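Long-range contacts in molybdenum-binding-protein (Azotobacter vinelandii, PDB 1H9M), which binds molybdate in the cytoplasm of a nitrogen-fixing bacterium and probably takes part in molybdenum homeostasis: residues 23-28 against 41-46; 78-83 against 131-136. One frame throughout, in Å; residues are numbered along the deposited sequence.

Contact 1 (23-28 against 41-46). With MOO (molybdate ion), chain F; MOO (molybdate ion), chain D.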
loop_
_atom_site.group_PDB
_atom_site.type_symbol
_atom_site.label_atom_id
_atom_site.label_comp_id
_atom_site.label_asym_id
_atom_site.label_seq_id
_atom_site.Cartn_x
_atom_site.Cartn_y
_atom_site.Cartn_z
ATOM N N ALA A 23 -13.684 15.814 -2.372
ATOM C CA ALA A 23 -13.504 16.854 -1.362
ATOM C C ALA A 23 -12.006 16.929 -1.054
ATOM O O ALA A 23 -11.414 17.995 -1.126
ATOM C CB ALA A 23 -14.337 16.483 -0.156
ATOM N N VAL A 24 -11.434 15.757 -0.703
ATOM C CA VAL A 24 -9.973 15.737 -0.473
ATOM C C VAL A 24 -9.246 14.838 -1.473
ATOM O O VAL A 24 -8.029 14.997 -1.667
ATOM C CB VAL A 24 -9.534 15.321 0.932
ATOM C CG1 VAL A 24 -9.957 16.376 1.963
ATOM C CG2 VAL A 24 -10.130 14.027 1.375
ATOM N N ASN A 25 -9.969 13.931 -2.110
ATOM C CA ASN A 25 -9.353 13.073 -3.145
ATOM C C ASN A 25 -9.995 13.334 -4.510
ATOM O O ASN A 25 -11.017 14.032 -4.612
ATOM C CB ASN A 25 -9.549 11.599 -2.790
ATOM C CG ASN A 25 -8.517 11.232 -1.714
ATOM O OD1 ASN A 25 -7.339 11.533 -1.689
ATOM N ND2 ASN A 25 -9.166 10.509 -0.845
ATOM N N ALA A 26 -9.317 12.750 -5.522
ATOM C CA ALA A 26 -9.877 12.835 -6.870
ATOM C C ALA A 26 -9.691 11.470 -7.524
ATOM O O ALA A 26 -8.661 10.809 -7.267
ATOM C CB ALA A 26 -9.094 13.824 -7.744
ATOM N N GLU A 27 -10.670 11.041 -8.340
ATOM C CA GLU A 27 -10.531 9.799 -9.057
ATOM C C GLU A 27 -10.130 10.130 -10.515
ATOM O O GLU A 27 -10.893 10.901 -11.132
ATOM C CB GLU A 27 -11.841 9.006 -9.069
ATOM C CG GLU A 27 -11.649 7.760 -9.909
ATOM C CD GLU A 27 -12.885 6.891 -10.007
ATOM O OE1 GLU A 27 -13.542 6.589 -9.005
ATOM O OE2 GLU A 27 -13.169 6.514 -11.180
ATOM N N VAL A 28 -9.090 9.476 -10.975
ATOM C CA VAL A 28 -8.598 9.708 -12.352
ATOM C C VAL A 28 -8.643 8.405 -13.133
ATOM O O VAL A 28 -8.202 7.322 -12.722
ATOM C CB VAL A 28 -7.145 10.221 -12.292
ATOM C CG1 VAL A 28 -6.693 10.607 -13.708
ATOM C CG2 VAL A 28 -6.927 11.356 -11.312
ATOM N N VAL A 41 -6.700 6.871 -7.462
ATOM C CA VAL A 41 -7.152 7.882 -6.515
ATOM C C VAL A 41 -5.720 8.416 -5.898
ATOM O O VAL A 41 -5.280 8.100 -5.431
ATOM C CB VAL A 41 -7.918 7.265 -5.342
ATOM C CG1 VAL A 41 -8.391 8.358 -4.369
ATOM C CG2 VAL A 41 -9.259 6.695 -5.899
ATOM N N VAL A 42 -5.983 9.929 -6.182
ATOM C CA VAL A 42 -4.827 10.740 -5.679
ATOM C C VAL A 42 -5.446 11.924 -4.882
ATOM O O VAL A 42 -6.657 12.129 -4.981
ATOM C CB VAL A 42 -4.031 11.380 -6.859
ATOM C CG1 VAL A 42 -3.290 10.218 -7.501
ATOM C CG2 VAL A 42 -4.837 12.176 -7.886
ATOM N N THR A 43 -4.655 12.664 -4.109
ATOM C CA THR A 43 -5.278 13.826 -3.419
ATOM C C THR A 43 -5.733 14.858 -4.449
ATOM O O THR A 43 -5.166 14.981 -5.524
ATOM C CB THR A 43 -4.335 14.502 -2.471
ATOM O OG1 THR A 43 -3.097 14.980 -3.139
ATOM C CG2 THR A 43 -3.890 13.506 -1.383
ATOM N N LEU A 44 -6.806 15.565 -4.077
ATOM C CA LEU A 44 -7.277 16.640 -4.970
ATOM C C LEU A 44 -6.231 17.713 -5.199
ATOM O O LEU A 44 -6.069 18.243 -6.301
ATOM C CB LEU A 44 -8.517 17.277 -4.319
ATOM C CG LEU A 44 -9.190 18.398 -5.129
ATOM C CD1 LEU A 44 -9.533 17.975 -6.527
ATOM C CD2 LEU A 44 -10.462 18.846 -4.372
ATOM N N GLU A 45 -5.450 18.014 -4.187
ATOM C CA GLU A 45 -4.328 18.955 -4.323
ATOM C C GLU A 45 -3.341 18.492 -5.382
ATOM O O GLU A 45 -2.954 19.249 -6.298
ATOM C CB GLU A 45 -3.726 19.154 -2.932
ATOM C CG GLU A 45 -2.409 19.917 -2.933
ATOM C CD GLU A 45 -2.551 21.358 -3.384
ATOM O OE1 GLU A 45 -3.696 21.801 -3.581
ATOM O OE2 GLU A 45 -1.522 22.052 -3.545
ATOM N N SER A 46 -3.060 17.156 -5.459
ATOM C CA SER A 46 -2.214 16.699 -6.582
ATOM C C SER A 46 -2.901 16.797 -7.905
ATOM O O SER A 46 -2.279 17.088 -8.948
ATOM C CB SER A 46 -1.795 15.216 -6.324
ATOM O OG SER A 46 -0.791 15.241 -5.331
HETATM MO MO MOO F . -1.054 11.221 -3.750
HETATM O O1 MOO F . 0.185 11.349 -2.532
HETATM O O2 MOO F . -0.615 10.278 -5.199
HETATM O O3 MOO F . -2.398 10.239 -3.056
HETATM O O4 MOO F . -1.864 12.767 -4.147
HETATM MO MO MOO D . -13.323 11.877 -0.269
HETATM O O1 MOO D . -11.994 10.540 -0.304
HETATM O O2 MOO D . -13.687 12.171 1.425
HETATM O O HOH W 1 -6.279 17.244 -1.356
#

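Contact 2 (78-83 against 131-136). With MOO (molybdate ion), chain B.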
loop_
_atom_site.group_PDB
_atom_site.type_symbol
_atom_site.label_atom_id
_atom_site.label_comp_id
_atom_site.label_asym_id
_atom_site.label_seq_id
_atom_site.Cartn_x
_atom_site.Cartn_y
_atom_site.Cartn_z
ATOM N N LEU A 78 -14.409 -7.907 -7.364
ATOM C CA LEU A 78 -13.600 -7.182 -6.355
ATOM C C LEU A 78 -13.804 -5.703 -6.471
ATOM O O LEU A 78 -14.063 -5.158 -7.540
ATOM C CB LEU A 78 -12.091 -7.490 -6.650
ATOM C CG LEU A 78 -11.748 -8.985 -6.537
ATOM C CD1 LEU A 78 -10.261 -9.193 -6.806
ATOM C CD2 LEU A 78 -12.146 -9.516 -5.191
ATOM N N SER A 79 -13.483 -4.927 -5.407
ATOM C CA SER A 79 -13.524 -3.463 -5.449
ATOM C C SER A 79 -12.287 -2.841 -6.127
ATOM O O SER A 79 -12.192 -1.678 -6.585
ATOM C CB SER A 79 -13.478 -2.804 -4.062
ATOM O OG SER A 79 -12.303 -3.216 -3.287
ATOM N N ALA A 80 -11.232 -3.692 -6.187
ATOM C CA ALA A 80 -10.012 -3.177 -6.835
ATOM C C ALA A 80 -10.318 -2.860 -8.295
ATOM O O ALA A 80 -10.766 -3.697 -9.089
ATOM C CB ALA A 80 -8.925 -4.280 -6.767
ATOM N N ARG A 81 -10.141 -1.603 -8.636
ATOM C CA ARG A 81 -10.608 -1.115 -9.950
ATOM C C ARG A 81 -9.776 -1.596 -11.143
ATOM O O ARG A 81 -10.215 -1.401 -12.299
ATOM C CB ARG A 81 -10.585 0.393 -9.947
ATOM C CG ARG A 81 -11.575 1.086 -8.963
ATOM C CD ARG A 81 -12.989 0.855 -9.552
ATOM N NE ARG A 81 -13.205 1.692 -10.730
ATOM C CZ ARG A 81 -13.446 3.002 -10.593
ATOM N NH1 ARG A 81 -13.556 3.640 -9.420
ATOM N NH2 ARG A 81 -13.546 3.751 -11.694
ATOM N N ASN A 82 -8.545 -2.038 -10.936
ATOM C CA ASN A 82 -7.561 -2.303 -11.971
ATOM C C ASN A 82 -7.316 -3.801 -12.057
ATOM O O ASN A 82 -6.846 -4.446 -11.113
ATOM C CB ASN A 82 -6.230 -1.579 -11.697
ATOM C CG ASN A 82 -6.525 -0.089 -11.583
ATOM O OD1 ASN A 82 -7.207 0.409 -12.490
ATOM N ND2 ASN A 82 -6.194 0.554 -10.483
ATOM N N ILE A 83 -7.872 -4.434 -13.135
ATOM C CA ILE A 83 -7.653 -5.879 -13.271
ATOM C C ILE A 83 -7.092 -6.076 -14.695
ATOM O O ILE A 83 -7.627 -5.547 -15.687
ATOM C CB ILE A 83 -8.866 -6.751 -12.964
ATOM C CG1 ILE A 83 -9.398 -6.537 -11.530
ATOM C CG2 ILE A 83 -8.520 -8.224 -13.187
ATOM C CD1 ILE A 83 -10.730 -7.152 -11.189
ATOM N N SER A 131 -4.158 -12.664 -13.695
ATOM C CA SER A 131 -4.504 -11.238 -13.769
ATOM C C SER A 131 -3.771 -10.455 -12.621
ATOM O O SER A 131 -3.650 -11.057 -11.559
ATOM C CB SER A 131 -5.987 -11.029 -13.495
ATOM O OG SER A 131 -6.778 -11.697 -14.498
ATOM N N ALA A 132 -3.386 -9.248 -13.017
ATOM C CA ALA A 132 -2.736 -8.383 -11.984
ATOM C C ALA A 132 -3.900 -7.554 -11.444
ATOM O O ALA A 132 -4.676 -7.027 -12.221
ATOM C CB ALA A 132 -1.715 -7.494 -12.641
ATOM N N VAL A 133 -3.964 -7.442 -10.114
ATOM C CA VAL A 133 -5.055 -6.684 -9.465
ATOM C C VAL A 133 -4.445 -5.545 -8.662
ATOM O O VAL A 133 -3.570 -5.818 -7.849
ATOM C CB VAL A 133 -5.856 -7.622 -8.536
ATOM C CG1 VAL A 133 -6.892 -6.839 -7.757
ATOM C CG2 VAL A 133 -6.533 -8.732 -9.340
ATOM N N ILE A 134 -4.890 -4.306 -8.957
ATOM C CA ILE A 134 -4.283 -3.147 -8.242
ATOM C C ILE A 134 -5.397 -2.210 -7.788
ATOM O O ILE A 134 -6.321 -1.843 -8.496
ATOM C CB ILE A 134 -3.400 -2.352 -9.212
ATOM C CG1 ILE A 134 -2.401 -3.258 -9.937
ATOM C CG2 ILE A 134 -2.633 -1.229 -8.493
ATOM C CD1 ILE A 134 -1.702 -2.612 -11.108
ATOM N N LYS A 135 -5.421 -1.996 -6.442
ATOM C CA LYS A 135 -6.394 -1.061 -5.875
ATOM C C LYS A 135 -6.071 0.323 -6.386
ATOM O O LYS A 135 -4.935 0.798 -6.499
ATOM C CB LYS A 135 -6.132 -1.125 -4.331
ATOM C CG LYS A 135 -7.391 -0.603 -3.591
ATOM C CD LYS A 135 -7.264 -0.832 -2.081
ATOM C CE LYS A 135 -8.228 0.124 -1.386
ATOM N NZ LYS A 135 -9.627 -0.362 -1.313
ATOM N N ALA A 136 -7.163 1.114 -6.637
ATOM C CA ALA A 136 -7.025 2.457 -7.179
ATOM C C ALA A 136 -6.179 3.391 -6.324
ATOM O O ALA A 136 -5.449 4.267 -6.831
ATOM C CB ALA A 136 -8.346 3.216 -7.446
HETATM MO MO MOO B . -10.797 0.280 -4.943
HETATM O O1 MOO B . -9.755 0.133 -6.331
HETATM O O2 MOO B . -10.818 -1.124 -3.843
HETATM O O3 MOO B . -10.116 1.574 -3.887
HETATM O O4 MOO B . -12.437 0.897 -5.311
#

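Contact 1 (23-28 against 41-46)
Asn25 touches Val41 through Asn25 CB and Val41 CG1, 3.8 Å apart. Asn25 CG is anti to the carbonyl carbon (chi1 -79°), and beyond it the amide divides its two ends: Asn25 OD1 lies near Thr43 CA, while Asn25 ND2 reaches away to donate to O1 of the chain D molybdate at 2.9 Å. On the face carrying Ala26 and Val42, Val28 CG2 meets Val42 CG2 at 4.1 Å, and the two valines cross obliquely. Val42 turns CG1 toward the chain F molybdate. The strands are joined by reciprocal bonds between Ala26 and Val42, with Ala26 N 2.8 Å from Val42 O. Past them, Leu44 N donates almost straight (177°) to Val24 O. Thr43 is the N-cap of the following helix. Its OG1, between backbone N and carbonyl carbon (chi1 58°), accepts from Ser46 N at 3.2 Å and donates to O4 of the chain F molybdate at 2.7 Å; Thr43 N also donates to O4, at 2.8 Å. An alanine here would probably leave Ser46 N without its cap and O4 with one donor fewer. The antiparallel hairpin 25-32/37-43 leads directly into helix 44-49 and packs on strand 10-21, where Ala26 and Val28 touch Leu19 and Leu44 reaches Glu21.

Contact 2 (78-83 against 131-136)
Asn82 reaches Ile134 O twice, once from its backbone and once from its own side chain, and this double approach to one oxygen is the distinctive feature of the strand pair. Both bonds are weak: Asn82 N lies 3.3 Å from Ile134 O, and Asn82 ND2 lies 3.1 Å from the same oxygen with an N-H...O angle of only 125°. The firmer link is the return bond, from Ile134 N to Asn82 O at 2.9 Å. The amide is also held from outside, since Asn82 OD1 accepts from Ala39 N. On the face carrying Ile83 and Val133, Val133 CG1 is anti to the backbone N (chi1 174°) and presses on Ala80 CB at 3.4 Å, tighter than ordinary carbon packing. Leu78 CD1 also touches Val133 CG1, while Ile83 CG1 meets Val133 CG2. At the outer end Ile83 CG2 rests on Ser131 CB.

Beyond the paired residues both segments turn toward one molybdate, that of chain B. Arg81 N and Ala136 N, one from each segment, both donate to O1, the latter at 2.8 Å and nearly straight (172°). Ser79 OG donates to O2 at 2.6 Å, and Lys135 NZ, in the conformer described, reaches O2 as well at 2.9 Å. Arg81 CG packs against O1, while its guanidinium forms a salt bridge with Glu27 and bonds Thr43 OG1 of the third subunit. Thr43 and Ser46 of that subunit complete the site. Backbone N-H groups, hydroxyls and one ammonium therefore face the ligand, a chemistry suited to an oxyanion; the lysine would probably offset part of its negative charge.

How the contacts relate
Contact 1 closes in the chain before contact 2 opens; the two lie in different TOBE ranges, with centres about 18 Å apart. They nevertheless touch within one subunit: Glu27 OE2 forms a salt bridge with Arg81 NH2 at 2.8 Å, and Val41 N probably bonds to Ala136 O at 3.0 Å. Their larger relation runs between subunits. Thr43 and Ser46 of contact 1 face a molybdate that also binds Ser79, Arg81, Lys135 and Ala136 of the second subunit, whereas the molybdate at contact 2 meets Thr43 and Ser46 of the third. The two contacts thus supply complementary halves of equivalent interface sites. Contact 1 alone also serves a separate molybdate, shared by Asn25 from all three subunits.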